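Local coordinates for lactococcal phage P2 ORF15 (Lactococcus phage p2, PDB 2WZP), which belongs to the distal tail (Dit) family and probably forms part of the baseplate at the tip of the phage tail, at residues 175-180 with 205-210; 240-245 with 307-312; 253-258 with 295-300; 257-262 with 286-291. One frame throughout, in Å; residues are numbered along the deposited sequence.

Contact 1: 175-180 with 205-210; sequences IQNGKV and TYYGES
Asn177 presents its whole carboxamide to the backbone of Glu209, and this two-bond grip is the tight part of the contact. OD1 of Asn177 accepts from the backbone N of Glu209 at 2.8 Å in a nearly straight bond (164° at the hydrogen), the donor standing above the carbonyl plane. ND2 of Asn177 donates in turn to O of Glu209 over 3.0 Å, with that oxygen close to the amide plane. With OD1 accepting and ND2 donating, the amide's rotation is fixed. Asn177 reaches them with CG anti to its carbonyl carbon (chi1 -87°). One residue on, Gly178 N makes a weak, bent hydrogen bond to Tyr207 O at 2.8 Å. Neither segment is regular strand; they are the outgoing and returning limbs of the long excursion between strands 165-173 and 218-220, about 33 Å from the chain centre, consistent with an arm-like extension of the Dit C-terminal domain. Other protein chains of the assembly meet it: Glu209 OE2 bonds to a basic and a polar side chain of one, while OE1 pairs with Arg214 of its own chain. Toward Lys179 the packing is looser. The Tyr207 ring, its plane 65° from the Asn177 amide, receives Val180 CG2 obliquely, 3.8 Å from Tyr207 CG. Lys179 is exposed and starts away from the partner segment, though its O lies 3.7 Å from Tyr207 CB.

Contact 2: 240-245 with 307-312; sequences AGVRFL and MELINL
Met307, with CG anti to its backbone N (chi1 -175°), runs extended across the Phe244 ring and then bends at chi3 (88°), which carries its methyl to Val242. CG of Met307 sits over the ring face, 3.9 Å from the Phe244 centroid, a CH-pi contact. SD of Met307 lies obliquely at 4.2 Å from the same centroid, a Met-aromatic contact, and CE of Met307 ends 3.7 Å from Val242 CG1. On the other face of the sheet, Arg243 has CG in the crowded position between backbone N and carbonyl carbon, and its extended chain lies alongside Glu308, pointing the same way. OE2 of Glu308 takes both NE and NH2 of Arg243, each at 3.2 Å, the two nitrogens approaching from one side of the carboxylate plane. NH1 of Arg243 turns to Glu251 in a second salt bridge, and Ile310 CD1 packs 3.7 Å from Arg243 CB. The backbones are antiparallel (158° between directions): Gly241 with Ile310 and Arg243 with Glu308 are hydrogen-bonded pairs, Val242 with Leu309 and Phe244 with Met307 non-hydrogen-bonded ones. Strands 240-246 and 305-310 are the two inner strands of a four-stranded sheet. Strand 251-257 pairs with the far edge of 240-246, Trp218 and Ile220 of strand 218-220 touch Phe244 and Met307, and Leu231 of strand 224-233, from another sheet, meets Val242 and Leu312.

Contact 3: 253-258 with 295-300; sequences TAIVFK and ERYRTR
Thr253 and Thr299 form the firmer of two hydrogen bonds here: OG1 of Thr253 donates to O of Thr299 at 2.6 Å, in the carbonyl plane and on a lone pair. OG1 is brought there by lying anti to the backbone N (chi1 -155°). The second bond, Ala254 N to Arg296 O at 3.1 Å, is weak and bent; the same oxygen weakly accepts Arg298 N across the inverse gamma turn centred on Tyr297. Aromatic packing comes next. CG1 of Ile255 lies over the Tyr297 face, 3.9 Å from the ring centroid and 17° off its normal, a CH-pi contact. At the ring edge, in plane, OG1 of Thr253 is 3.7 Å from Tyr297 CD1. Packing on a charged group completes the set: Val256 CG2 sits over one face of the Arg296 guanidinium, toward its rim and 3.8 Å from Arg296 NH2, while Arg296 NH1 bridges to Glu251. Tyr297 OH bonds to Tyr277 OH, and a basic side chain of another protein chain makes a cation-pi contact with the Tyr297 ring. Such a mix points to an irregular loop held to a strand outermost within this chain mainly by side chains (a threonine hydroxyl, a ring face, a guanidinium face), with a single weak backbone bond between the two segments.

Contact 4: 257-262 with 286-291; sequences FKTEQV and LNLFPV
An Asx turn at Asn287 and the 3-10 turn of 289-291, which follow on from strand 284-287, set Leu288 and Val291 against residues 257-259, where the chain leaves strand 251-257. The evidence for the turns is internal: Asn287 OD1 accepts Phe289 N at 3.1 Å, the donor well above the carbonyl plane, and Val291 N donates to Leu288 O. That carbonyl also meets the edge of the Phe257 ring, Leu288 O lying near its plane and 3.5 Å from Phe257 CD1. The Leu288 side chain crosses Phe257 at about a right angle, with Leu288 CB 3.8 Å from Phe257 CD1. Further out, both Leu288 methyls close on Thr259 CG2, the nearer being CD2 at 3.6 Å. The Val291 methyls lie against the Lys258 carbonyl, CG2 of Val291 being 3.4 Å from Lys258 O, and CG1 also reaches Thr259 CG2. Thr259 presents the methyl because its OG1 is turned between backbone N and carbonyl carbon (chi1 57°), from where it bonds to Gln261 O at 2.9 Å. The single hydrogen bond between the segments, Lys258 N to Val291 O, is straight (163°) but weak at 3.3 Å. Lys258 NZ folds back and donates to Thr259 O (2.9 Å). Behind the contact, Phe257 packs on Ile266, Ile268 and Tyr277, while Phe289 and Pro290 touch another protein chain. With one weak hydrogen bond between the segments, the contact is held chiefly by apolar packing, while Asn287 OD1, Thr259 OG1 and Lys258 NZ bond within their own segments.

In the fold
From the N terminus, contact 1 comes first: it closes the excursion between strands 165-173 and 218-220 and is complete before the others begin, its centre about 22 Å from that of contact 2. Contact 2 then closes the longest loop, joining 240-245 to 307-312. Contacts 3 and 4 both lie within that loop and start from the same part of the chain, sharing Phe257 and Lys258; 286-291 returns before 295-300, so contact 4 closes the shorter loop, inside that of contact 3. Strand 251-257 joins the three: Phe257 N probably bonds to Ala240 O. Contact 2 pairs the two inner strands of the four-stranded sheet, contact 3 docks 295-300 on its outermost strand, 251-257, and contact 4 ties that strand's exit to the end of the six-stranded sheet's edge strand.

Contact 1: 175-180 with 205-210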
# COMPACT_ATOMS: atom_id res chain seq x y z
N ILE M 175 -46.62 -26.12 48.54
CA ILE M 175 -46.91 -27.34 49.28
C ILE M 175 -46.89 -26.99 50.75
O ILE M 175 -45.96 -26.32 51.24
CB ILE M 175 -45.89 -28.48 48.96
CG1 ILE M 175 -45.56 -28.64 47.44
CG2 ILE M 175 -46.27 -29.81 49.62
CD1 ILE M 175 -46.68 -29.13 46.53
N GLN M 176 -47.91 -27.44 51.47
CA GLN M 176 -48.04 -27.22 52.90
C GLN M 176 -47.78 -28.52 53.61
O GLN M 176 -48.21 -29.57 53.16
CB GLN M 176 -49.44 -26.71 53.26
CG GLN M 176 -49.61 -25.21 53.05
CD GLN M 176 -49.89 -24.50 54.35
OE1 GLN M 176 -50.95 -24.68 54.97
NE2 GLN M 176 -48.93 -23.70 54.80
N ASN M 177 -47.06 -28.44 54.71
CA ASN M 177 -46.76 -29.56 55.58
C ASN M 177 -48.05 -30.05 56.24
O ASN M 177 -48.98 -29.27 56.42
CB ASN M 177 -45.79 -29.09 56.67
CG ASN M 177 -44.34 -29.14 56.31
OD1 ASN M 177 -43.92 -29.87 55.41
ND2 ASN M 177 -43.53 -28.40 57.03
N GLY M 178 -48.08 -31.30 56.65
CA GLY M 178 -49.19 -31.84 57.42
C GLY M 178 -49.04 -31.37 58.85
O GLY M 178 -48.09 -30.65 59.18
N LYS M 179 -49.98 -31.76 59.71
CA LYS M 179 -49.91 -31.41 61.12
C LYS M 179 -49.08 -32.47 61.87
O LYS M 179 -48.95 -33.61 61.40
CB LYS M 179 -51.33 -31.34 61.71
CG LYS M 179 -52.22 -30.28 61.13
CD LYS M 179 -53.19 -29.84 62.21
CE LYS M 179 -54.35 -29.00 61.70
NZ LYS M 179 -55.39 -29.83 61.03
N VAL M 180 -48.53 -32.10 63.03
CA VAL M 180 -47.79 -33.02 63.89
C VAL M 180 -48.83 -33.62 64.81
O VAL M 180 -49.46 -32.89 65.59
CB VAL M 180 -46.64 -32.33 64.70
CG1 VAL M 180 -45.98 -33.31 65.67
CG2 VAL M 180 -45.62 -31.71 63.76
N THR M 205 -45.81 -41.65 60.48
CA THR M 205 -45.78 -40.95 59.22
C THR M 205 -44.91 -39.72 59.47
O THR M 205 -44.68 -39.35 60.63
CB THR M 205 -47.20 -40.59 58.74
OG1 THR M 205 -47.85 -39.83 59.74
CG2 THR M 205 -48.03 -41.80 58.38
N TYR M 206 -44.38 -39.12 58.40
CA TYR M 206 -43.59 -37.90 58.48
C TYR M 206 -44.58 -36.75 58.35
O TYR M 206 -45.32 -36.71 57.37
CB TYR M 206 -42.51 -37.88 57.38
CG TYR M 206 -41.40 -38.88 57.63
CD1 TYR M 206 -40.34 -38.60 58.51
CD2 TYR M 206 -41.40 -40.12 57.01
CE1 TYR M 206 -39.33 -39.52 58.74
CE2 TYR M 206 -40.37 -41.03 57.19
CZ TYR M 206 -39.34 -40.73 58.07
OH TYR M 206 -38.36 -41.67 58.30
N TYR M 207 -44.62 -35.83 59.34
CA TYR M 207 -45.56 -34.70 59.35
C TYR M 207 -45.45 -33.86 58.09
O TYR M 207 -46.46 -33.39 57.55
CB TYR M 207 -45.34 -33.80 60.60
CG TYR M 207 -44.23 -32.77 60.44
CD1 TYR M 207 -44.52 -31.46 60.06
CD2 TYR M 207 -42.90 -33.13 60.59
CE1 TYR M 207 -43.50 -30.53 59.85
CE2 TYR M 207 -41.87 -32.21 60.37
CZ TYR M 207 -42.18 -30.91 60.02
OH TYR M 207 -41.17 -29.99 59.86
N GLY M 208 -44.22 -33.66 57.65
CA GLY M 208 -43.88 -32.79 56.56
C GLY M 208 -42.39 -32.77 56.41
O GLY M 208 -41.73 -33.73 56.79
N GLU M 209 -41.88 -31.72 55.81
CA GLU M 209 -40.46 -31.52 55.54
C GLU M 209 -40.01 -30.20 56.14
O GLU M 209 -40.80 -29.25 56.22
CB GLU M 209 -40.19 -31.46 54.01
CG GLU M 209 -40.63 -32.66 53.21
CD GLU M 209 -39.58 -33.36 52.37
OE1 GLU M 209 -38.61 -32.69 51.93
OE2 GLU M 209 -39.74 -34.58 52.13
N SER M 210 -38.75 -30.12 56.55
CA SER M 210 -38.26 -28.84 57.06
C SER M 210 -38.03 -28.00 55.79
O SER M 210 -37.54 -28.53 54.78
CB SER M 210 -37.00 -29.00 57.90
OG SER M 210 -35.96 -29.53 57.10

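Contact 2: 240-245 with 307-312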
# COMPACT_ATOMS: atom_id res chain seq x y z
N ALA M 240 -52.13 -11.19 43.93
CA ALA M 240 -51.28 -12.31 43.56
C ALA M 240 -50.14 -11.85 42.66
O ALA M 240 -50.24 -10.87 41.91
CB ALA M 240 -52.10 -13.37 42.85
N GLY M 241 -49.04 -12.59 42.75
CA GLY M 241 -47.87 -12.36 41.94
C GLY M 241 -46.68 -13.06 42.53
O GLY M 241 -46.83 -14.12 43.14
N VAL M 242 -45.51 -12.44 42.40
CA VAL M 242 -44.22 -12.94 42.89
C VAL M 242 -43.39 -11.81 43.49
O VAL M 242 -43.50 -10.67 43.04
CB VAL M 242 -43.41 -13.66 41.76
CG1 VAL M 242 -44.10 -14.95 41.31
CG2 VAL M 242 -43.15 -12.74 40.56
N ARG M 243 -42.54 -12.12 44.48
CA ARG M 243 -41.60 -11.15 45.06
C ARG M 243 -40.17 -11.66 45.03
O ARG M 243 -39.94 -12.87 45.06
CB ARG M 243 -42.00 -10.68 46.45
CG ARG M 243 -41.85 -11.69 47.56
CD ARG M 243 -42.40 -11.07 48.81
NE ARG M 243 -42.03 -11.81 50.00
CZ ARG M 243 -41.54 -11.26 51.11
NH1 ARG M 243 -41.35 -9.95 51.18
NH2 ARG M 243 -41.25 -12.01 52.15
N PHE M 244 -39.21 -10.72 44.97
CA PHE M 244 -37.80 -11.04 44.88
C PHE M 244 -37.11 -10.49 46.09
O PHE M 244 -37.31 -9.33 46.44
CB PHE M 244 -37.18 -10.46 43.59
CG PHE M 244 -37.64 -11.18 42.34
CD1 PHE M 244 -36.90 -12.23 41.82
CD2 PHE M 244 -38.82 -10.81 41.70
CE1 PHE M 244 -37.33 -12.91 40.68
CE2 PHE M 244 -39.27 -11.51 40.58
CZ PHE M 244 -38.52 -12.55 40.08
N LEU M 245 -36.28 -11.33 46.70
CA LEU M 245 -35.51 -11.02 47.90
C LEU M 245 -34.02 -11.12 47.60
O LEU M 245 -33.59 -12.04 46.91
CB LEU M 245 -35.87 -12.02 49.02
CG LEU M 245 -37.35 -12.41 49.26
CD1 LEU M 245 -37.42 -13.46 50.29
CD2 LEU M 245 -38.17 -11.23 49.77
N MET M 307 -36.82 -15.95 44.86
CA MET M 307 -38.16 -15.51 44.50
C MET M 307 -39.21 -16.33 45.28
O MET M 307 -39.15 -17.57 45.32
CB MET M 307 -38.44 -15.60 42.98
CG MET M 307 -39.77 -15.03 42.60
SD MET M 307 -40.18 -15.46 40.92
CE MET M 307 -40.99 -17.04 41.18
N GLU M 308 -40.17 -15.62 45.87
CA GLU M 308 -41.27 -16.23 46.58
C GLU M 308 -42.54 -15.93 45.82
O GLU M 308 -42.61 -14.94 45.09
CB GLU M 308 -41.37 -15.68 48.01
CG GLU M 308 -40.22 -16.12 48.91
CD GLU M 308 -40.31 -15.65 50.34
OE1 GLU M 308 -39.46 -16.07 51.16
OE2 GLU M 308 -41.20 -14.81 50.63
N LEU M 309 -43.53 -16.81 45.95
CA LEU M 309 -44.83 -16.64 45.33
C LEU M 309 -45.69 -15.79 46.26
O LEU M 309 -45.47 -15.78 47.47
CB LEU M 309 -45.51 -18.00 45.12
CG LEU M 309 -44.76 -19.11 44.39
CD1 LEU M 309 -45.64 -20.36 44.25
CD2 LEU M 309 -44.24 -18.65 43.03
N ILE M 310 -46.64 -15.04 45.71
CA ILE M 310 -47.59 -14.26 46.49
C ILE M 310 -48.96 -14.76 46.10
O ILE M 310 -49.40 -14.54 44.96
CB ILE M 310 -47.47 -12.72 46.39
CG1 ILE M 310 -46.09 -12.25 46.92
CG2 ILE M 310 -48.65 -12.04 47.14
CD1 ILE M 310 -45.73 -11.01 46.53
N ASN M 311 -49.61 -15.49 47.03
CA ASN M 311 -50.95 -16.03 46.86
C ASN M 311 -51.09 -16.87 45.59
O ASN M 311 -52.06 -16.72 44.85
CB ASN M 311 -52.00 -14.92 46.98
CG ASN M 311 -53.40 -15.38 46.89
OD1 ASN M 311 -53.73 -16.49 47.31
ND2 ASN M 311 -54.25 -14.57 46.28
N LEU M 312 -50.12 -17.76 45.34
CA LEU M 312 -50.16 -18.64 44.17
C LEU M 312 -50.10 -20.06 44.63
O LEU M 312 -49.36 -20.38 45.57
CB LEU M 312 -49.01 -18.40 43.17
CG LEU M 312 -48.74 -16.98 42.66
CD1 LEU M 312 -47.54 -16.98 41.73
CD2 LEU M 312 -49.96 -16.42 41.92

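Contact 3: 253-258 with 295-300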
# COMPACT_ATOMS: atom_id res chain seq x y z
N THR M 253 -37.87 -5.93 44.83
CA THR M 253 -38.80 -5.84 43.69
C THR M 253 -39.87 -6.94 43.77
O THR M 253 -39.66 -7.98 44.42
CB THR M 253 -38.08 -5.78 42.32
OG1 THR M 253 -38.93 -5.13 41.38
CG2 THR M 253 -37.69 -7.16 41.76
N ALA M 254 -41.02 -6.71 43.08
CA ALA M 254 -42.15 -7.64 43.01
C ALA M 254 -43.11 -7.25 41.88
O ALA M 254 -43.29 -6.06 41.58
CB ALA M 254 -42.91 -7.64 44.33
N ILE M 255 -43.74 -8.25 41.27
CA ILE M 255 -44.74 -8.09 40.21
C ILE M 255 -46.01 -8.68 40.82
O ILE M 255 -46.13 -9.89 40.91
CB ILE M 255 -44.30 -8.81 38.90
CG1 ILE M 255 -42.92 -8.29 38.42
CG2 ILE M 255 -45.36 -8.67 37.80
CD1 ILE M 255 -42.12 -9.26 37.63
N VAL M 256 -46.89 -7.80 41.38
CA VAL M 256 -48.13 -8.16 42.10
C VAL M 256 -49.32 -7.46 41.44
O VAL M 256 -49.22 -6.30 41.03
CB VAL M 256 -48.02 -7.80 43.62
CG1 VAL M 256 -49.20 -8.32 44.41
CG2 VAL M 256 -46.73 -8.32 44.23
N PHE M 257 -50.47 -8.16 41.38
CA PHE M 257 -51.70 -7.67 40.76
C PHE M 257 -52.90 -7.81 41.67
O PHE M 257 -53.01 -8.78 42.41
CB PHE M 257 -51.99 -8.50 39.49
CG PHE M 257 -50.85 -8.55 38.50
CD1 PHE M 257 -50.67 -7.53 37.56
CD2 PHE M 257 -49.95 -9.62 38.49
CE1 PHE M 257 -49.62 -7.58 36.66
CE2 PHE M 257 -48.89 -9.66 37.58
CZ PHE M 257 -48.75 -8.65 36.66
N LYS M 258 -53.87 -6.89 41.52
CA LYS M 258 -55.17 -6.94 42.18
C LYS M 258 -56.26 -6.73 41.14
O LYS M 258 -56.60 -5.59 40.80
CB LYS M 258 -55.29 -5.99 43.38
CG LYS M 258 -56.59 -6.17 44.18
CD LYS M 258 -56.83 -7.62 44.68
CE LYS M 258 -58.20 -7.76 45.28
NZ LYS M 258 -59.25 -8.00 44.25
N GLU M 295 -45.46 0.73 42.74
CA GLU M 295 -44.50 1.05 43.79
C GLU M 295 -43.63 -0.16 44.18
O GLU M 295 -42.46 0.02 44.51
CB GLU M 295 -45.20 1.61 45.02
CG GLU M 295 -44.22 1.92 46.14
CD GLU M 295 -44.75 2.69 47.33
OE1 GLU M 295 -43.95 2.98 48.24
OE2 GLU M 295 -45.96 3.04 47.32
N ARG M 296 -44.18 -1.37 44.16
CA ARG M 296 -43.44 -2.57 44.51
C ARG M 296 -42.55 -3.03 43.37
O ARG M 296 -41.57 -3.73 43.62
CB ARG M 296 -44.40 -3.69 44.88
CG ARG M 296 -44.68 -3.75 46.34
CD ARG M 296 -45.50 -4.96 46.59
NE ARG M 296 -44.71 -6.03 47.19
CZ ARG M 296 -45.26 -7.07 47.80
NH1 ARG M 296 -44.50 -7.99 48.35
NH2 ARG M 296 -46.58 -7.18 47.87
N TYR M 297 -42.94 -2.72 42.12
CA TYR M 297 -42.16 -3.07 40.94
C TYR M 297 -41.07 -2.01 40.81
O TYR M 297 -41.22 -1.08 40.03
CB TYR M 297 -43.05 -3.07 39.69
CG TYR M 297 -42.50 -3.86 38.52
CD1 TYR M 297 -41.29 -4.53 38.60
CD2 TYR M 297 -43.23 -3.98 37.35
CE1 TYR M 297 -40.81 -5.29 37.55
CE2 TYR M 297 -42.77 -4.76 36.29
CZ TYR M 297 -41.55 -5.41 36.39
OH TYR M 297 -41.07 -6.15 35.34
N ARG M 298 -40.03 -2.11 41.65
CA ARG M 298 -38.94 -1.14 41.69
C ARG M 298 -38.05 -1.31 40.47
O ARG M 298 -37.68 -0.32 39.84
CB ARG M 298 -38.15 -1.26 43.03
CG ARG M 298 -36.70 -0.67 43.01
CD ARG M 298 -36.66 0.87 42.97
NE ARG M 298 -35.35 1.48 42.66
CZ ARG M 298 -34.88 1.72 41.43
NH1 ARG M 298 -35.56 1.32 40.36
NH2 ARG M 298 -33.71 2.31 41.26
N THR M 299 -37.73 -2.56 40.13
CA THR M 299 -36.81 -2.90 39.04
C THR M 299 -37.13 -4.24 38.39
O THR M 299 -37.86 -5.05 38.97
CB THR M 299 -35.36 -2.88 39.58
OG1 THR M 299 -34.48 -3.08 38.48
CG2 THR M 299 -35.10 -3.99 40.65
N ARG M 300 -36.55 -4.49 37.21
CA ARG M 300 -36.66 -5.73 36.44
C ARG M 300 -35.33 -6.48 36.61
O ARG M 300 -35.23 -7.62 36.17
CB ARG M 300 -36.85 -5.41 34.93
CG ARG M 300 -38.30 -5.25 34.41
CD ARG M 300 -38.43 -5.05 32.87
NE ARG M 300 -37.84 -3.77 32.46
CZ ARG M 300 -36.54 -3.60 32.18
NH1 ARG M 300 -35.71 -4.63 32.16
NH2 ARG M 300 -36.08 -2.39 31.90

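Contact 4: 257-262 with 286-291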
# COMPACT_ATOMS: atom_id res chain seq x y z
N PHE M 257 -50.47 -8.16 41.38
CA PHE M 257 -51.70 -7.67 40.76
C PHE M 257 -52.90 -7.81 41.67
O PHE M 257 -53.01 -8.78 42.41
CB PHE M 257 -51.99 -8.50 39.49
CG PHE M 257 -50.85 -8.55 38.50
CD1 PHE M 257 -50.67 -7.53 37.56
CD2 PHE M 257 -49.95 -9.62 38.49
CE1 PHE M 257 -49.62 -7.58 36.66
CE2 PHE M 257 -48.89 -9.66 37.58
CZ PHE M 257 -48.75 -8.65 36.66
N LYS M 258 -53.87 -6.89 41.52
CA LYS M 258 -55.17 -6.94 42.18
C LYS M 258 -56.26 -6.73 41.14
O LYS M 258 -56.60 -5.59 40.80
CB LYS M 258 -55.29 -5.99 43.38
CG LYS M 258 -56.59 -6.17 44.18
CD LYS M 258 -56.83 -7.62 44.68
CE LYS M 258 -58.20 -7.76 45.28
NZ LYS M 258 -59.25 -8.00 44.25
N THR M 259 -56.78 -7.84 40.63
CA THR M 259 -57.85 -7.89 39.62
C THR M 259 -59.24 -7.82 40.24
O THR M 259 -59.44 -8.28 41.36
CB THR M 259 -57.70 -9.12 38.73
OG1 THR M 259 -57.69 -10.30 39.55
CG2 THR M 259 -56.43 -9.09 37.92
N GLU M 260 -60.20 -7.26 39.51
CA GLU M 260 -61.59 -7.18 39.93
C GLU M 260 -62.21 -8.59 39.94
O GLU M 260 -62.94 -8.92 40.88
CB GLU M 260 -62.37 -6.26 38.97
CG GLU M 260 -63.52 -5.52 39.65
CD GLU M 260 -63.09 -4.46 40.65
OE1 GLU M 260 -62.85 -3.31 40.22
OE2 GLU M 260 -62.95 -4.79 41.85
N GLN M 261 -61.89 -9.41 38.91
CA GLN M 261 -62.36 -10.79 38.74
C GLN M 261 -61.23 -11.80 38.85
O GLN M 261 -60.12 -11.52 38.43
CB GLN M 261 -63.00 -10.97 37.34
CG GLN M 261 -64.31 -10.22 37.12
CD GLN M 261 -64.95 -10.57 35.79
OE1 GLN M 261 -64.48 -11.40 35.02
NE2 GLN M 261 -66.08 -9.93 35.51
N VAL M 262 -61.55 -13.00 39.34
CA VAL M 262 -60.60 -14.12 39.44
C VAL M 262 -60.14 -14.53 38.03
O VAL M 262 -60.95 -14.64 37.13
CB VAL M 262 -61.21 -15.32 40.24
CG1 VAL M 262 -60.23 -16.47 40.36
CG2 VAL M 262 -61.62 -14.87 41.63
N LEU M 286 -56.70 -10.35 29.24
CA LEU M 286 -56.87 -8.99 29.74
C LEU M 286 -55.52 -8.41 30.11
O LEU M 286 -54.77 -9.10 30.80
CB LEU M 286 -57.66 -9.11 31.04
CG LEU M 286 -58.85 -8.19 31.31
CD1 LEU M 286 -59.08 -8.10 32.80
CD2 LEU M 286 -58.62 -6.77 30.79
N ASN M 287 -55.23 -7.14 29.72
CA ASN M 287 -54.00 -6.47 30.13
C ASN M 287 -54.10 -6.10 31.62
O ASN M 287 -54.96 -5.31 32.03
CB ASN M 287 -53.67 -5.27 29.26
CG ASN M 287 -52.36 -4.56 29.59
OD1 ASN M 287 -51.46 -5.07 30.26
ND2 ASN M 287 -52.21 -3.34 29.10
N LEU M 288 -53.23 -6.71 32.42
CA LEU M 288 -53.21 -6.52 33.86
C LEU M 288 -52.25 -5.49 34.33
O LEU M 288 -52.25 -5.17 35.52
CB LEU M 288 -52.94 -7.84 34.57
CG LEU M 288 -54.02 -8.92 34.50
CD1 LEU M 288 -53.77 -9.96 35.53
CD2 LEU M 288 -55.43 -8.33 34.59
N PHE M 289 -51.48 -4.89 33.40
CA PHE M 289 -50.53 -3.84 33.72
C PHE M 289 -51.18 -2.69 34.51
O PHE M 289 -50.64 -2.36 35.57
CB PHE M 289 -49.78 -3.33 32.48
CG PHE M 289 -48.83 -2.19 32.79
CD1 PHE M 289 -47.50 -2.43 33.11
CD2 PHE M 289 -49.26 -0.86 32.75
CE1 PHE M 289 -46.63 -1.38 33.40
CE2 PHE M 289 -48.40 0.18 33.07
CZ PHE M 289 -47.08 -0.08 33.37
N PRO M 290 -52.34 -2.11 34.08
CA PRO M 290 -52.94 -1.00 34.86
C PRO M 290 -53.27 -1.34 36.32
O PRO M 290 -53.55 -0.46 37.14
CB PRO M 290 -54.25 -0.74 34.10
CG PRO M 290 -53.95 -1.11 32.72
CD PRO M 290 -53.11 -2.34 32.84
N VAL M 291 -53.20 -2.61 36.64
CA VAL M 291 -53.62 -3.12 37.93
C VAL M 291 -52.49 -3.68 38.80
O VAL M 291 -52.72 -4.20 39.90
CB VAL M 291 -54.86 -3.99 37.63
CG1 VAL M 291 -54.68 -5.48 37.93
CG2 VAL M 291 -56.12 -3.38 38.23